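Local coordinates for protein putative glucoamylase (Bacteroides caccae ATCC 43185, PDB 4QT9) that is a putative glucoamylase with an alpha/alpha toroid fold and probably hydrolyses glycosidic bonds in glucose-containing carbohydrates, at residues Ala399-Asn404 with Leu409-Phe414; Glu90-Met95 with Lys160-Arg165; Phe140-Leu145 with Val173-Tyr178. All coordinates share one frame; numbering follows the deposited sequence.

From the N terminus, the first segment met is Glu90-Met95 on helix 88-104, followed by Phe140-Leu145 on helix 135-152. Lys160-Arg165 on helix 157-172 then closes contact 2, and Val173-Tyr178, in the loop after that helix, closes contact 3. The two therefore cross: their segments alternate along the chain, and helices 135-152 and 157-172 are consecutive. Contact 1 lies in series, far downstream, where a two-residue link joins helix 392-406 to helix 409-415. Although distant in sequence, it touches contact 3 through Phe414 CD1 and Gln143 O, 3.5 Å apart, which brings helix 409-415 of the alpha/alpha toroid against helix 135-152.

Contact 1. Residues Ala399-Asn404 with Leu409-Phe414; sequences AVMIEN and LLWKLF
Asn404 lies over the indole of Trp411 at the corner between helices 392-406 and 409-415, consecutive helices of the alpha/alpha toroid whose short segments run at 87° to each other. The amide and ring planes are only 14° apart and stack, and Asn404 CB makes a CH-pi contact, 3.6 Å from the centroid of the six-membered ring. Asn404 OD1 accepts the backbone N-H of Trp411 at 3.0 Å, with the donor above the carbonyl plane. The neighbouring ND2 and Trp411 NE1 are two donors, and each is satisfied elsewhere, by the carbonyl oxygens of Leu269 and Phe268 respectively. Replacing Trp411 with an alanine would probably uncover one side of the Asn404 amide and leave the Phe268 carbonyl without its indole donor.

Leu410 points toward helix 392-406. With CG anti to its carbonyl carbon (chi1 -68°), it crosses Val400 at about a right angle, CG lying 3.8 Å from Val400 CG1. Its CD2 packs on the aliphatic part of Glu403, whose carboxylate turns off to Arg83, Gln29 and Thr407. Obliquely to the indole, selenomethionine Met401 makes a Met-aromatic contact, its SE 4.5 Å from Trp411 CZ2.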
loop_
_atom_site.group_PDB
_atom_site.type_symbol
_atom_site.label_atom_id
_atom_site.label_comp_id
_atom_site.label_asym_id
_atom_site.label_seq_id
_atom_site.Cartn_x
_atom_site.Cartn_y
_atom_site.Cartn_z
ATOM N N ALA A 399 -3.724 1.182 -9.351
ATOM C CA ALA A 399 -3.566 2.467 -10.045
ATOM C C ALA A 399 -2.132 2.938 -10.015
ATOM O O ALA A 399 -1.618 3.378 -11.031
ATOM C CB ALA A 399 -4.454 3.508 -9.423
ATOM N N VAL A 400 -1.454 2.747 -8.898
ATOM C CA VAL A 400 -0.085 3.235 -8.713
ATOM C C VAL A 400 0.947 2.357 -9.451
ATOM O O VAL A 400 1.793 2.896 -10.181
ATOM C CB VAL A 400 0.212 3.402 -7.204
ATOM C CG1 VAL A 400 1.653 3.879 -6.967
ATOM C CG2 VAL A 400 -0.792 4.397 -6.581
HETATM N N MSE A 401 0.835 1.020 -9.337
HETATM C CA MSE A 401 1.793 0.139 -10.004
HETATM C C MSE A 401 1.651 0.184 -11.541
HETATM O O MSE A 401 2.702 0.137 -12.211
HETATM C CB MSE A 401 1.749 -1.262 -9.434
HETATM C CG MSE A 401 2.257 -1.270 -7.995
HETATM SE SE MSE A 401 4.093 -0.549 -7.807
HETATM C CE MSE A 401 4.898 -2.018 -6.645
ATOM N N ILE A 402 0.401 0.354 -12.093
ATOM C CA ILE A 402 0.212 0.498 -13.545
ATOM C C ILE A 402 0.940 1.791 -13.980
ATOM O O ILE A 402 1.654 1.793 -14.993
ATOM C CB ILE A 402 -1.282 0.479 -13.976
ATOM C CG1 ILE A 402 -1.852 -0.962 -13.984
ATOM C CG2 ILE A 402 -1.460 1.110 -15.362
ATOM C CD1 ILE A 402 -3.419 -1.026 -14.176
ATOM N N GLU A 403 0.784 2.880 -13.193
ATOM C CA GLU A 403 1.451 4.150 -13.481
ATOM C C GLU A 403 2.979 3.988 -13.444
ATOM O O GLU A 403 3.655 4.402 -14.394
ATOM C CB GLU A 403 1.010 5.266 -12.523
ATOM C CG GLU A 403 1.468 6.636 -13.001
ATOM C CD GLU A 403 0.933 7.016 -14.372
ATOM O OE1 GLU A 403 -0.294 6.893 -14.589
ATOM O OE2 GLU A 403 1.749 7.380 -15.249
ATOM N N ASN A 404 3.514 3.359 -12.387
ATOM C CA ASN A 404 4.966 3.159 -12.257
ATOM C C ASN A 404 5.510 2.307 -13.385
ATOM O O ASN A 404 6.603 2.585 -13.863
ATOM C CB ASN A 404 5.370 2.573 -10.899
ATOM C CG ASN A 404 5.368 3.577 -9.781
ATOM O OD1 ASN A 404 5.593 4.761 -9.990
ATOM N ND2 ASN A 404 5.089 3.130 -8.569
ATOM N N LEU A 409 6.239 7.394 -12.751
ATOM C CA LEU A 409 5.875 8.666 -12.120
ATOM C C LEU A 409 5.977 8.668 -10.582
ATOM O O LEU A 409 6.644 9.554 -10.043
ATOM C CB LEU A 409 4.466 9.137 -12.538
ATOM C CG LEU A 409 4.004 10.462 -11.901
ATOM C CD1 LEU A 409 4.821 11.644 -12.392
ATOM C CD2 LEU A 409 2.522 10.689 -12.116
ATOM N N LEU A 410 5.324 7.724 -9.875
ATOM C CA LEU A 410 5.354 7.787 -8.411
ATOM C C LEU A 410 6.740 7.485 -7.868
ATOM O O LEU A 410 7.169 8.149 -6.911
ATOM C CB LEU A 410 4.281 6.908 -7.754
ATOM C CG LEU A 410 2.820 7.337 -7.947
ATOM C CD1 LEU A 410 2.582 8.820 -7.579
ATOM C CD2 LEU A 410 2.299 7.004 -9.348
ATOM N N TRP A 411 7.490 6.568 -8.533
ATOM C CA TRP A 411 8.866 6.315 -8.119
ATOM C C TRP A 411 9.749 7.562 -8.334
ATOM O O TRP A 411 10.546 7.875 -7.461
ATOM C CB TRP A 411 9.474 5.145 -8.877
ATOM C CG TRP A 411 8.857 3.802 -8.653
ATOM C CD1 TRP A 411 8.346 3.306 -7.486
ATOM C CD2 TRP A 411 8.894 2.703 -9.571
ATOM N NE1 TRP A 411 7.936 2.006 -7.667
ATOM C CE2 TRP A 411 8.279 1.604 -8.934
ATOM C CE3 TRP A 411 9.350 2.555 -10.891
ATOM C CZ2 TRP A 411 8.132 0.367 -9.563
ATOM C CZ3 TRP A 411 9.243 1.317 -11.495
ATOM C CH2 TRP A 411 8.614 0.248 -10.847
ATOM N N LYS A 412 9.632 8.248 -9.498
ATOM C CA LYS A 412 10.456 9.441 -9.781
ATOM C C LYS A 412 10.218 10.513 -8.720
ATOM O O LYS A 412 11.170 11.058 -8.197
ATOM C CB LYS A 412 10.169 10.045 -11.182
ATOM C CG LYS A 412 10.307 9.096 -12.372
ATOM C CD LYS A 412 11.594 9.275 -13.171
ATOM C CE LYS A 412 11.429 8.845 -14.614
ATOM N NZ LYS A 412 11.340 7.371 -14.771
ATOM N N LEU A 413 8.942 10.788 -8.388
ATOM C CA LEU A 413 8.582 11.831 -7.437
ATOM C C LEU A 413 9.102 11.519 -6.025
ATOM O O LEU A 413 9.882 12.314 -5.478
ATOM C CB LEU A 413 7.066 12.057 -7.430
ATOM C CG LEU A 413 6.462 12.621 -8.713
ATOM C CD1 LEU A 413 4.956 12.530 -8.663
ATOM C CD2 LEU A 413 6.920 14.050 -8.969
ATOM N N PHE A 414 8.743 10.329 -5.484
ATOM C CA PHE A 414 9.156 9.909 -4.145
ATOM C C PHE A 414 10.688 9.814 -3.999
ATOM O O PHE A 414 11.215 10.240 -2.970
ATOM C CB PHE A 414 8.505 8.562 -3.774
ATOM C CG PHE A 414 8.812 8.093 -2.365
ATOM C CD1 PHE A 414 8.095 8.586 -1.280
ATOM C CD2 PHE A 414 9.847 7.196 -2.121
ATOM C CE1 PHE A 414 8.367 8.139 0.012
ATOM C CE2 PHE A 414 10.116 6.754 -0.832
ATOM C CZ PHE A 414 9.385 7.242 0.228
#

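Contact 2. Residues Glu90-Met95 with Lys160-Arg165; sequences EGLARM and KAIAQR
Leu92 and Ile162 meet through one close pair of carbons, Leu92 CD1 resting 3.6 Å from Ile162 CG1. This is the tight part of a small, wholly apolar contact, which buries 119 Å² in all and has no hydrogen bond between its segments. Ile162 points toward helix 88-104, and its two branches divide the work. CG1, anti to the carbonyl carbon (chi1 -74°), takes the leucine methyl, while CG2 faces the base of Met95. In Leu92, CG lies anti to the backbone N (chi1 -179°), and a turn at chi2 (67°) sets CD1 beside the isoleucine.

The second half is looser. Met95 CB, of a selenomethionine, stands 4.4 Å from Ile162 CG2, and the rest of that side chain leads away from helix 157-172 to pack on Ile77, Leu78 and Ile81 of helix 67-83 and on Val148 and Tyr152 of helix 135-152. The setting is the helical shell of an alpha/alpha toroid, in which Ile162 also touches Tyr152, so that the isoleucine and the selenomethionine share a neighbour on helix 135-152.

Toward the outside the character changes from apolar to charged. Leu92, partly exposed, continues onto the side chains of Lys158 and Glu159. One turn along helix 157-172 from Ile162, Arg165 does not touch Glu90-Met95, but its guanidinium reaches further along helix 88-104, forming salt bridges to Glu96 through NH1 and to Glu103 through NH2.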
loop_
_atom_site.group_PDB
_atom_site.type_symbol
_atom_site.label_atom_id
_atom_site.label_comp_id
_atom_site.label_asym_id
_atom_site.label_seq_id
_atom_site.Cartn_x
_atom_site.Cartn_y
_atom_site.Cartn_z
ATOM N N GLU A 90 -8.864 21.333 -10.546
ATOM C CA GLU A 90 -9.647 20.325 -9.816
ATOM C C GLU A 90 -8.769 19.461 -8.891
ATOM O O GLU A 90 -9.167 19.180 -7.751
ATOM C CB GLU A 90 -10.398 19.403 -10.777
ATOM C CG GLU A 90 -11.623 20.040 -11.399
ATOM C CD GLU A 90 -12.247 19.257 -12.540
ATOM O OE1 GLU A 90 -11.508 18.585 -13.300
ATOM O OE2 GLU A 90 -13.485 19.350 -12.692
ATOM N N GLY A 91 -7.613 19.034 -9.394
ATOM C CA GLY A 91 -6.683 18.228 -8.622
ATOM C C GLY A 91 -6.126 18.969 -7.419
ATOM O O GLY A 91 -5.980 18.388 -6.341
ATOM N N LEU A 92 -5.827 20.259 -7.591
ATOM C CA LEU A 92 -5.319 21.115 -6.504
ATOM C C LEU A 92 -6.431 21.347 -5.484
ATOM O O LEU A 92 -6.153 21.337 -4.286
ATOM C CB LEU A 92 -4.788 22.453 -7.054
ATOM C CG LEU A 92 -4.196 23.453 -6.040
ATOM C CD1 LEU A 92 -2.907 22.921 -5.441
ATOM C CD2 LEU A 92 -3.970 24.808 -6.686
ATOM N N ALA A 93 -7.690 21.518 -5.948
ATOM C CA ALA A 93 -8.812 21.679 -5.021
ATOM C C ALA A 93 -8.953 20.398 -4.147
ATOM O O ALA A 93 -9.153 20.519 -2.938
ATOM C CB ALA A 93 -10.102 21.986 -5.774
ATOM N N ARG A 94 -8.755 19.178 -4.736
ATOM C CA ARG A 94 -8.836 17.944 -3.959
ATOM C C ARG A 94 -7.673 17.821 -2.958
ATOM O O ARG A 94 -7.927 17.472 -1.801
ATOM C CB ARG A 94 -8.912 16.693 -4.857
ATOM C CG ARG A 94 -8.842 15.332 -4.113
ATOM C CD ARG A 94 -9.995 15.094 -3.140
ATOM N NE ARG A 94 -11.249 15.012 -3.875
ATOM C CZ ARG A 94 -11.768 13.881 -4.326
ATOM N NH1 ARG A 94 -11.187 12.715 -4.049
ATOM N NH2 ARG A 94 -12.891 13.897 -5.024
HETATM N N MSE A 95 -6.419 18.103 -3.387
HETATM C CA MSE A 95 -5.240 18.039 -2.506
HETATM C C MSE A 95 -5.409 18.986 -1.320
HETATM O O MSE A 95 -5.097 18.592 -0.198
HETATM C CB MSE A 95 -3.924 18.353 -3.258
HETATM C CG MSE A 95 -3.544 17.294 -4.306
HETATM SE SE MSE A 95 -3.700 15.401 -3.709
HETATM C CE MSE A 95 -3.008 14.554 -5.315
ATOM N N LYS A 160 2.956 25.474 -4.483
ATOM C CA LYS A 160 4.081 25.544 -3.530
ATOM C C LYS A 160 3.563 25.746 -2.089
ATOM O O LYS A 160 4.121 25.172 -1.168
ATOM C CB LYS A 160 5.069 26.667 -3.887
ATOM C CG LYS A 160 5.859 26.479 -5.193
ATOM C CD LYS A 160 7.051 27.455 -5.221
ATOM C CE LYS A 160 7.187 28.393 -6.396
ATOM N NZ LYS A 160 7.583 27.702 -7.651
ATOM N N ALA A 161 2.481 26.527 -1.899
ATOM C CA ALA A 161 1.874 26.715 -0.574
ATOM C C ALA A 161 1.292 25.385 -0.058
ATOM O O ALA A 161 1.401 25.081 1.134
ATOM C CB ALA A 161 0.783 27.781 -0.637
ATOM N N ILE A 162 0.722 24.576 -0.968
ATOM C CA ILE A 162 0.169 23.260 -0.639
ATOM C C ILE A 162 1.315 22.356 -0.197
ATOM O O ILE A 162 1.178 21.699 0.835
ATOM C CB ILE A 162 -0.665 22.665 -1.821
ATOM C CG1 ILE A 162 -2.018 23.378 -1.961
ATOM C CG2 ILE A 162 -0.869 21.155 -1.706
ATOM C CD1 ILE A 162 -2.922 23.300 -0.748
ATOM N N ALA A 163 2.461 22.380 -0.934
ATOM C CA ALA A 163 3.650 21.586 -0.613
ATOM C C ALA A 163 4.181 21.933 0.781
ATOM O O ALA A 163 4.473 21.032 1.567
ATOM C CB ALA A 163 4.741 21.798 -1.663
ATOM N N GLN A 164 4.260 23.244 1.100
ATOM C CA GLN A 164 4.742 23.746 2.390
ATOM C C GLN A 164 3.878 23.185 3.546
ATOM O O GLN A 164 4.415 22.819 4.583
ATOM C CB GLN A 164 4.737 25.284 2.358
ATOM C CG GLN A 164 5.361 25.958 3.546
ATOM C CD GLN A 164 5.445 27.459 3.377
ATOM O OE1 GLN A 164 4.822 28.218 4.123
ATOM N NE2 GLN A 164 6.236 27.920 2.406
ATOM N N ARG A 165 2.541 23.088 3.341
ATOM C CA ARG A 165 1.613 22.552 4.335
ATOM C C ARG A 165 1.854 21.042 4.523
ATOM O O ARG A 165 1.790 20.532 5.648
ATOM C CB ARG A 165 0.158 22.860 3.915
ATOM C CG ARG A 165 -0.194 24.316 4.200
ATOM C CD ARG A 165 -1.495 24.678 3.579
ATOM N NE ARG A 165 -2.631 24.039 4.243
ATOM C CZ ARG A 165 -3.847 23.959 3.714
ATOM N NH1 ARG A 165 -4.094 24.469 2.518
ATOM N NH2 ARG A 165 -4.833 23.389 4.392
#

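Contact 3. Residues Phe140-Leu145 with Val173-Tyr178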
loop_
_atom_site.group_PDB
_atom_site.type_symbol
_atom_site.label_atom_id
_atom_site.label_comp_id
_atom_site.label_asym_id
_atom_site.label_seq_id
_atom_site.Cartn_x
_atom_site.Cartn_y
_atom_site.Cartn_z
ATOM N N PHE A 140 2.493 4.623 5.132
ATOM C CA PHE A 140 1.802 4.508 3.840
ATOM C C PHE A 140 1.160 5.847 3.452
ATOM O O PHE A 140 1.222 6.227 2.298
ATOM C CB PHE A 140 0.763 3.368 3.845
ATOM C CG PHE A 140 1.396 1.996 4.019
ATOM C CD1 PHE A 140 2.598 1.682 3.397
ATOM C CD2 PHE A 140 0.797 1.035 4.819
ATOM C CE1 PHE A 140 3.200 0.441 3.588
ATOM C CE2 PHE A 140 1.391 -0.224 4.992
ATOM C CZ PHE A 140 2.596 -0.510 4.388
ATOM N N LEU A 141 0.640 6.590 4.392
ATOM C CA LEU A 141 0.101 7.930 4.091
ATOM C C LEU A 141 1.233 8.886 3.711
ATOM O O LEU A 141 1.097 9.653 2.740
ATOM C CB LEU A 141 -0.691 8.469 5.296
ATOM C CG LEU A 141 -1.314 9.879 5.203
ATOM C CD1 LEU A 141 -2.367 10.005 4.058
ATOM C CD2 LEU A 141 -2.017 10.219 6.487
HETATM N N MSE A 142 2.348 8.855 4.483
HETATM C CA MSE A 142 3.469 9.772 4.246
HETATM C C MSE A 142 4.166 9.458 2.927
HETATM O O MSE A 142 4.560 10.391 2.242
HETATM C CB MSE A 142 4.472 9.755 5.408
HETATM C CG MSE A 142 3.959 10.452 6.647
HETATM SE SE MSE A 142 3.616 12.332 6.340
HETATM C CE MSE A 142 4.791 12.763 4.835
ATOM N N GLN A 143 4.260 8.176 2.535
ATOM C CA GLN A 143 4.845 7.802 1.241
ATOM C C GLN A 143 4.069 8.535 0.085
ATOM O O GLN A 143 4.685 9.093 -0.831
ATOM C CB GLN A 143 4.822 6.271 1.064
ATOM C CG GLN A 143 5.345 5.776 -0.288
ATOM C CD GLN A 143 5.412 4.271 -0.432
ATOM O OE1 GLN A 143 6.386 3.733 -0.983
ATOM N NE2 GLN A 143 4.377 3.556 0.012
ATOM N N GLY A 144 2.745 8.588 0.200
ATOM C CA GLY A 144 1.894 9.300 -0.738
ATOM C C GLY A 144 2.054 10.809 -0.666
ATOM O O GLY A 144 2.197 11.468 -1.699
ATOM N N LEU A 145 2.037 11.362 0.549
ATOM C CA LEU A 145 2.155 12.816 0.735
ATOM C C LEU A 145 3.522 13.362 0.249
ATOM O O LEU A 145 3.560 14.413 -0.385
ATOM C CB LEU A 145 1.908 13.202 2.193
ATOM C CG LEU A 145 0.460 13.133 2.685
ATOM C CD1 LEU A 145 0.412 13.326 4.200
ATOM C CD2 LEU A 145 -0.436 14.194 2.009
ATOM N N VAL A 173 5.448 14.315 12.255
ATOM C CA VAL A 173 5.405 12.884 12.661
ATOM C C VAL A 173 6.594 12.543 13.558
ATOM O O VAL A 173 7.746 12.558 13.098
ATOM C CB VAL A 173 5.300 11.849 11.512
ATOM C CG1 VAL A 173 5.100 10.442 12.083
ATOM C CG2 VAL A 173 4.168 12.200 10.549
ATOM N N ASP A 174 6.302 12.203 14.839
ATOM C CA ASP A 174 7.369 11.861 15.790
ATOM C C ASP A 174 7.666 10.347 15.739
ATOM O O ASP A 174 7.214 9.587 16.615
ATOM C CB ASP A 174 7.030 12.324 17.219
ATOM C CG ASP A 174 8.200 12.263 18.217
ATOM O OD1 ASP A 174 9.228 11.615 17.905
ATOM O OD2 ASP A 174 8.083 12.852 19.302
ATOM N N TRP A 175 8.434 9.916 14.706
ATOM C CA TRP A 175 8.775 8.488 14.533
ATOM C C TRP A 175 9.544 7.973 15.758
ATOM O O TRP A 175 9.291 6.862 16.228
ATOM C CB TRP A 175 9.612 8.248 13.252
ATOM C CG TRP A 175 9.042 8.886 12.025
ATOM C CD1 TRP A 175 9.296 10.143 11.559
ATOM C CD2 TRP A 175 8.045 8.323 11.148
ATOM N NE1 TRP A 175 8.565 10.381 10.413
ATOM C CE2 TRP A 175 7.790 9.278 10.137
ATOM C CE3 TRP A 175 7.388 7.076 11.083
ATOM C CZ2 TRP A 175 6.865 9.045 9.100
ATOM C CZ3 TRP A 175 6.464 6.850 10.065
ATOM C CH2 TRP A 175 6.236 7.810 9.071
ATOM N N ASP A 176 10.447 8.821 16.298
ATOM C CA ASP A 176 11.307 8.476 17.418
ATOM C C ASP A 176 10.495 8.126 18.667
ATOM O O ASP A 176 10.928 7.273 19.434
ATOM C CB ASP A 176 12.299 9.614 17.696
ATOM C CG ASP A 176 13.288 9.296 18.786
ATOM O OD1 ASP A 176 14.334 8.677 18.476
ATOM O OD2 ASP A 176 13.027 9.678 19.951
ATOM N N TRP A 177 9.343 8.759 18.876
ATOM C CA TRP A 177 8.480 8.420 20.017
ATOM C C TRP A 177 8.126 6.922 20.030
ATOM O O TRP A 177 8.062 6.316 21.090
ATOM C CB TRP A 177 7.174 9.247 19.983
ATOM C CG TRP A 177 6.173 8.811 21.010
ATOM C CD1 TRP A 177 5.162 7.915 20.835
ATOM C CD2 TRP A 177 6.229 9.084 22.414
ATOM N NE1 TRP A 177 4.539 7.665 22.037
ATOM C CE2 TRP A 177 5.154 8.396 23.018
ATOM C CE3 TRP A 177 7.041 9.910 23.214
ATOM C CZ2 TRP A 177 4.873 8.495 24.384
ATOM C CZ3 TRP A 177 6.752 10.024 24.570
ATOM C CH2 TRP A 177 5.692 9.307 25.146
ATOM N N TYR A 178 7.873 6.345 18.854
ATOM C CA TYR A 178 7.429 4.975 18.682
ATOM C C TYR A 178 8.555 3.946 18.907
ATOM O O TYR A 178 8.333 2.761 18.730
ATOM C CB TYR A 178 6.748 4.835 17.316
ATOM C CG TYR A 178 5.365 5.476 17.315
ATOM C CD1 TYR A 178 5.215 6.859 17.244
ATOM C CD2 TYR A 178 4.211 4.700 17.417
ATOM C CE1 TYR A 178 3.955 7.459 17.327
ATOM C CE2 TYR A 178 2.947 5.288 17.478
ATOM C CZ TYR A 178 2.828 6.674 17.471
ATOM O OH TYR A 178 1.592 7.279 17.525
#
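The indole of Trp175 has Met142 at its edge and Val173 over one face. Met142, a selenomethionine, brings its CG close to the plane of the ring, 4.1 Å from CZ2 at the rim of the six-membered ring. Val173, from the same segment as the tryptophan, sets its CG1 3.5 Å above the ring plane and over the centre. With Trp175 CG anti to the carbonyl carbon and beside the backbone N (chi1 -49°), the indole lies back over Val173, with CZ2 turned to Met142.

Met142 meets both Trp175 and Val173. CG meets the tryptophan, while SE lies 4.2 Å from the other valine methyl, Val173 CG2. Bends at chi2 (-62°) and chi3 fold the chain, keeping selenium beside the valine. The valine thus uses one methyl on the indole face and the other against the helix. The contact is loose, with no hydrogen bond across it and 93 Å² buried, although all three touching residues are buried.

The loop has its own internal hold. Asp174 is the centre of an inverse gamma turn, and its OD1 accepts the backbone N-H of Trp177 at 3.0 Å, an Asx motif in which the donor approaches from above the carboxylate plane. The bond ties Asp174 to Trp177 of the 3-10 segment.

Within the alpha/alpha toroid, this exit from helix 157-172 lies against helix 135-152, where Trp175 also touches Leu135 and Thr138. Helix 209-217 adds Leu214, which touches Met142, and Ala215, which touches Trp175, while Trp177, within the 3-10 turn, stacks on His109 and meets Trp190, of strand 189-190, edge-to-face.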